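Local coordinates for probable 2-phosphosulfolactate phosphatase (Clostridium acetobutylicum, PDB 1VR0), which probably hydrolyses (2R)-O-phospho-3-sulfolactate to (2R)-3-sulfolactate and phosphate, with magnesium as cofactor, at residues 186-189 with 190-193; 193-196 with 197-201. All blocks are in the same frame, centred on the assembly; numbering follows the deposited sequence.

Interaction 1 (186-189 with 190-193)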
loop_
_atom_site.group_PDB
_atom_site.type_symbol
_atom_site.label_atom_id
_atom_site.label_comp_id
_atom_site.label_asym_id
_atom_site.label_seq_id
_atom_site.Cartn_x
_atom_site.Cartn_y
_atom_site.Cartn_z
ATOM N N GLU A 186 -15.737 -10.028 0.479
ATOM C CA GLU A 186 -15.596 -8.556 0.687
ATOM C C GLU A 186 -14.119 -8.163 0.647
ATOM O O GLU A 186 -13.388 -8.492 1.563
ATOM C CB GLU A 186 -16.229 -8.163 2.020
ATOM C CG GLU A 186 -15.907 -6.760 2.420
ATOM C CD GLU A 186 -16.641 -6.328 3.663
ATOM O OE1 GLU A 186 -16.846 -7.182 4.588
ATOM O OE2 GLU A 186 -17.020 -5.124 3.705
ATOM N N LEU A 187 -13.692 -7.485 -0.411
ATOM C CA LEU A 187 -12.293 -7.058 -0.527
ATOM C C LEU A 187 -12.074 -5.687 0.112
ATOM O O LEU A 187 -12.946 -4.820 0.037
ATOM C CB LEU A 187 -11.892 -6.988 -1.985
ATOM C CG LEU A 187 -12.232 -8.152 -2.890
ATOM C CD1 LEU A 187 -11.366 -8.086 -4.118
ATOM C CD2 LEU A 187 -12.023 -9.479 -2.203
ATOM N N THR A 188 -10.914 -5.486 0.737
ATOM C CA THR A 188 -10.474 -4.145 1.084
ATOM C C THR A 188 -10.023 -3.452 -0.190
ATOM O O THR A 188 -9.766 -4.112 -1.202
ATOM C CB THR A 188 -9.302 -4.114 2.072
ATOM O OG1 THR A 188 -8.130 -4.699 1.482
ATOM C CG2 THR A 188 -9.644 -4.814 3.315
ATOM N N ASP A 189 -9.913 -2.132 -0.128
ATOM C CA ASP A 189 -9.520 -1.355 -1.297
ATOM C C ASP A 189 -8.141 -1.813 -1.836
ATOM O O ASP A 189 -7.912 -1.819 -3.037
ATOM C CB ASP A 189 -9.513 0.140 -0.956
ATOM C CG ASP A 189 -10.899 0.769 -1.008
ATOM O OD1 ASP A 189 -11.916 0.031 -0.949
ATOM O OD2 ASP A 189 -10.987 2.027 -1.115
ATOM N N ALA A 190 -7.234 -2.199 -0.938
ATOM C CA ALA A 190 -5.906 -2.669 -1.336
ATOM C C ALA A 190 -6.004 -3.923 -2.157
ATOM O O ALA A 190 -5.299 -4.066 -3.151
ATOM C CB ALA A 190 -5.013 -2.920 -0.115
ATOM N N ALA A 191 -6.896 -4.824 -1.744
ATOM C CA ALA A 191 -7.147 -6.083 -2.450
ATOM C C ALA A 191 -7.862 -5.864 -3.775
ATOM O O ALA A 191 -7.462 -6.399 -4.780
ATOM C CB ALA A 191 -7.928 -6.983 -1.577
ATOM N N THR A 192 -8.912 -5.060 -3.758
ATOM C CA THR A 192 -9.600 -4.641 -4.967
ATOM C C THR A 192 -8.604 -4.085 -6.006
ATOM O O THR A 192 -8.641 -4.435 -7.183
ATOM C CB THR A 192 -10.635 -3.558 -4.618
ATOM O OG1 THR A 192 -11.657 -4.113 -3.783
ATOM C CG2 THR A 192 -11.228 -2.970 -5.838
ATOM N N THR A 193 -7.691 -3.235 -5.560
ATOM C CA THR A 193 -6.711 -2.607 -6.459
ATOM C C THR A 193 -5.728 -3.621 -7.050
ATOM O O THR A 193 -5.451 -3.598 -8.244
ATOM C CB THR A 193 -5.967 -1.466 -5.747
ATOM O OG1 THR A 193 -6.918 -0.536 -5.190
ATOM C CG2 THR A 193 -5.054 -0.686 -6.728
HETATM O O HOH W 1 -12.689 -2.097 -2.301
#
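Thr188 and Ala191 meet at an N-cap, where strand 185-187, an outermost strand of the large mixed sheet, passes into helix 189-199. Thr188 is the cap residue. Thr188 OG1 lies between its own backbone N and carbonyl carbon (chi1 65°), and from there accepts a weak bond from Ala191 N, 3.5 Å away. The same hydroxyl also bonds Asp16 on the neighbouring strand 13-18, which ties the cap to the sheet. The first helical turn closes through Thr192 N and Thr188 O, 2.9 Å apart and almost straight. Beside the cap, Leu187 CB packs on Ala191 CB at 4.0 Å, and both side chains touch Ile175 of helix 165-181. The OG1 of Thr192 comes within 3.4 Å of Leu187 CB and donates to a water, which in turn donates to Asp189 OD1. The carboxylate of Asp189 leads into the dimer interface. There it bonds the backbone N atoms of Ile165 and Lys212 of the second subunit. The main-chain oxygen of the same residue takes two bonds from Thr193. Thr193 N reaches Asp189 O at 2.9 Å, and Thr193 OG1 comes to 2.7 Å from Asp189 O, from the opposite face of the carbonyl plane.

Interaction 2 (193-196 with 197-201)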
loop_
_atom_site.group_PDB
_atom_site.type_symbol
_atom_site.label_atom_id
_atom_site.label_comp_id
_atom_site.label_asym_id
_atom_site.label_seq_id
_atom_site.Cartn_x
_atom_site.Cartn_y
_atom_site.Cartn_z
ATOM N N THR A 193 -7.691 -3.235 -5.560
ATOM C CA THR A 193 -6.711 -2.607 -6.459
ATOM C C THR A 193 -5.728 -3.621 -7.050
ATOM O O THR A 193 -5.451 -3.598 -8.244
ATOM C CB THR A 193 -5.967 -1.466 -5.747
ATOM O OG1 THR A 193 -6.918 -0.536 -5.190
ATOM C CG2 THR A 193 -5.054 -0.686 -6.728
ATOM N N ALA A 194 -5.228 -4.544 -6.233
ATOM C CA ALA A 194 -4.382 -5.625 -6.734
ATOM C C ALA A 194 -5.125 -6.440 -7.782
ATOM O O ALA A 194 -4.595 -6.701 -8.855
ATOM C CB ALA A 194 -3.959 -6.524 -5.620
ATOM N N GLN A 195 -6.349 -6.850 -7.470
ATOM C CA GLN A 195 -7.130 -7.641 -8.392
ATOM C C GLN A 195 -7.336 -6.894 -9.711
ATOM O O GLN A 195 -7.284 -7.488 -10.782
ATOM C CB GLN A 195 -8.459 -8.008 -7.722
ATOM C CG GLN A 195 -9.283 -9.053 -8.453
ATOM C CD GLN A 195 -10.142 -8.475 -9.524
ATOM O OE1 GLN A 195 -10.525 -7.291 -9.448
ATOM N NE2 GLN A 195 -10.419 -9.268 -10.580
ATOM N N TYR A 196 -7.534 -5.584 -9.617
ATOM C CA TYR A 196 -7.717 -4.732 -10.784
ATOM C C TYR A 196 -6.492 -4.729 -11.676
ATOM O O TYR A 196 -6.620 -4.855 -12.915
ATOM C CB TYR A 196 -8.039 -3.290 -10.374
ATOM C CG TYR A 196 -8.002 -2.358 -11.560
ATOM C CD1 TYR A 196 -9.007 -2.385 -12.517
ATOM C CD2 TYR A 196 -6.934 -1.462 -11.747
ATOM C CE1 TYR A 196 -8.964 -1.543 -13.628
ATOM C CE2 TYR A 196 -6.889 -0.616 -12.848
ATOM C CZ TYR A 196 -7.904 -0.663 -13.792
ATOM O OH TYR A 196 -7.853 0.166 -14.903
ATOM N N VAL A 197 -5.320 -4.591 -11.045
ATOM C CA VAL A 197 -4.046 -4.588 -11.752
ATOM C C VAL A 197 -3.854 -5.925 -12.461
ATOM O O VAL A 197 -3.435 -5.965 -13.653
ATOM C CB VAL A 197 -2.862 -4.337 -10.787
ATOM C CG1 VAL A 197 -1.517 -4.546 -11.492
ATOM C CG2 VAL A 197 -2.936 -2.948 -10.221
ATOM N N TYR A 198 -4.157 -7.016 -11.746
ATOM C CA TYR A 198 -4.063 -8.347 -12.352
ATOM C C TYR A 198 -5.051 -8.483 -13.511
ATOM O O TYR A 198 -4.669 -8.824 -14.625
ATOM C CB TYR A 198 -4.303 -9.478 -11.348
ATOM C CG TYR A 198 -4.533 -10.748 -12.084
ATOM C CD1 TYR A 198 -3.456 -11.425 -12.647
ATOM C CD2 TYR A 198 -5.835 -11.230 -12.337
ATOM C CE1 TYR A 198 -3.645 -12.571 -13.410
ATOM C CE2 TYR A 198 -6.030 -12.395 -13.094
ATOM C CZ TYR A 198 -4.925 -13.065 -13.618
ATOM O OH TYR A 198 -5.043 -14.218 -14.372
ATOM N N LYS A 199 -6.317 -8.221 -13.230
ATOM C CA LYS A 199 -7.411 -8.426 -14.189
ATOM C C LYS A 199 -7.106 -7.684 -15.514
ATOM O O LYS A 199 -7.429 -8.174 -16.581
ATOM C CB LYS A 199 -8.683 -7.948 -13.470
ATOM C CG LYS A 199 -10.061 -8.083 -14.087
ATOM C CD LYS A 199 -11.039 -6.971 -13.395
ATOM C CE LYS A 199 -12.394 -7.535 -12.775
ATOM N NZ LYS A 199 -13.592 -7.184 -13.640
ATOM N N THR A 200 -6.415 -6.547 -15.452
ATOM C CA THR A 200 -6.050 -5.779 -16.653
ATOM C C THR A 200 -4.680 -6.136 -17.245
ATOM O O THR A 200 -4.192 -5.459 -18.131
ATOM C CB THR A 200 -6.090 -4.234 -16.368
ATOM O OG1 THR A 200 -5.384 -3.946 -15.161
ATOM C CG2 THR A 200 -7.484 -3.743 -16.204
ATOM N N ASN A 201 -4.074 -7.213 -16.764
ATOM C CA ASN A 201 -2.730 -7.623 -17.138
ATOM C C ASN A 201 -2.595 -9.105 -16.802
ATOM O O ASN A 201 -1.681 -9.507 -16.094
ATOM C CB ASN A 201 -1.732 -6.816 -16.293
ATOM C CG ASN A 201 -1.648 -5.344 -16.694
ATOM O OD1 ASN A 201 -0.970 -5.030 -17.633
ATOM N ND2 ASN A 201 -2.290 -4.453 -15.945
#
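Tyr196 O is gripped twice by Thr200, at the C-terminal end of helix 189-199. Thr200 N donates to Tyr196 O over 3.1 Å, and Thr200 OG1 donates to it over 2.7 Å. The two donors come from opposite faces of the carbonyl plane. A chi1 of 48° folds the Thr200 hydroxyl back to the carbonyl of Tyr196. Thr200 OG1 also stands over the centre of the Tyr196 ring, 4.3 Å above its plane. Thr200 CG2 packs against Tyr196 CE1 at 3.7 Å. The Tyr196 hydroxyl bonds Thr200 OG1 of the second subunit, and its ring meets Phe207 of that subunit edge-to-face. On another side of the helix, the side chains of Lys199 and Gln195 cross at a slant, and Lys199 CB lies 3.1 Å from Gln195 O. The main chain keeps its helical bonds here, among them Lys199 N to Gln195 O at 2.7 Å. Past the last turn, Asn201 ND2 donates to Val197 O at 3.0 Å. That bond lies in the carbonyl plane and close to the amide plane of Asn201. Thr200 is the first residue to leave helical angles. The whole is a helix C-terminus finished by side-chain bonds to last-turn carbonyls, set in a dimer interface.

Interactions 1 and 2 cover the two ends of helix 189-199 and share Thr193. Their centres lie 11 Å apart. Interaction 1 joins the helix start to the sheet edge. It is partly buried, with no touching residue exposed. Interaction 2 ends the helix in a loop and is mostly buried, but it finishes in the exposed Lys199 and Thr200. In both, a threonine hydroxyl donates to a carbonyl four residues back. The weak capping bond accepted by Thr188 OG1 is particular to the start. Both rest on helix 165-181 of the same chain, and both touch the second subunit. Interaction 1 does so by a carboxylate bonding backbone N-H groups. Interaction 2 does so by reciprocal tyrosine-threonine hydroxyl bonds and an aromatic contact.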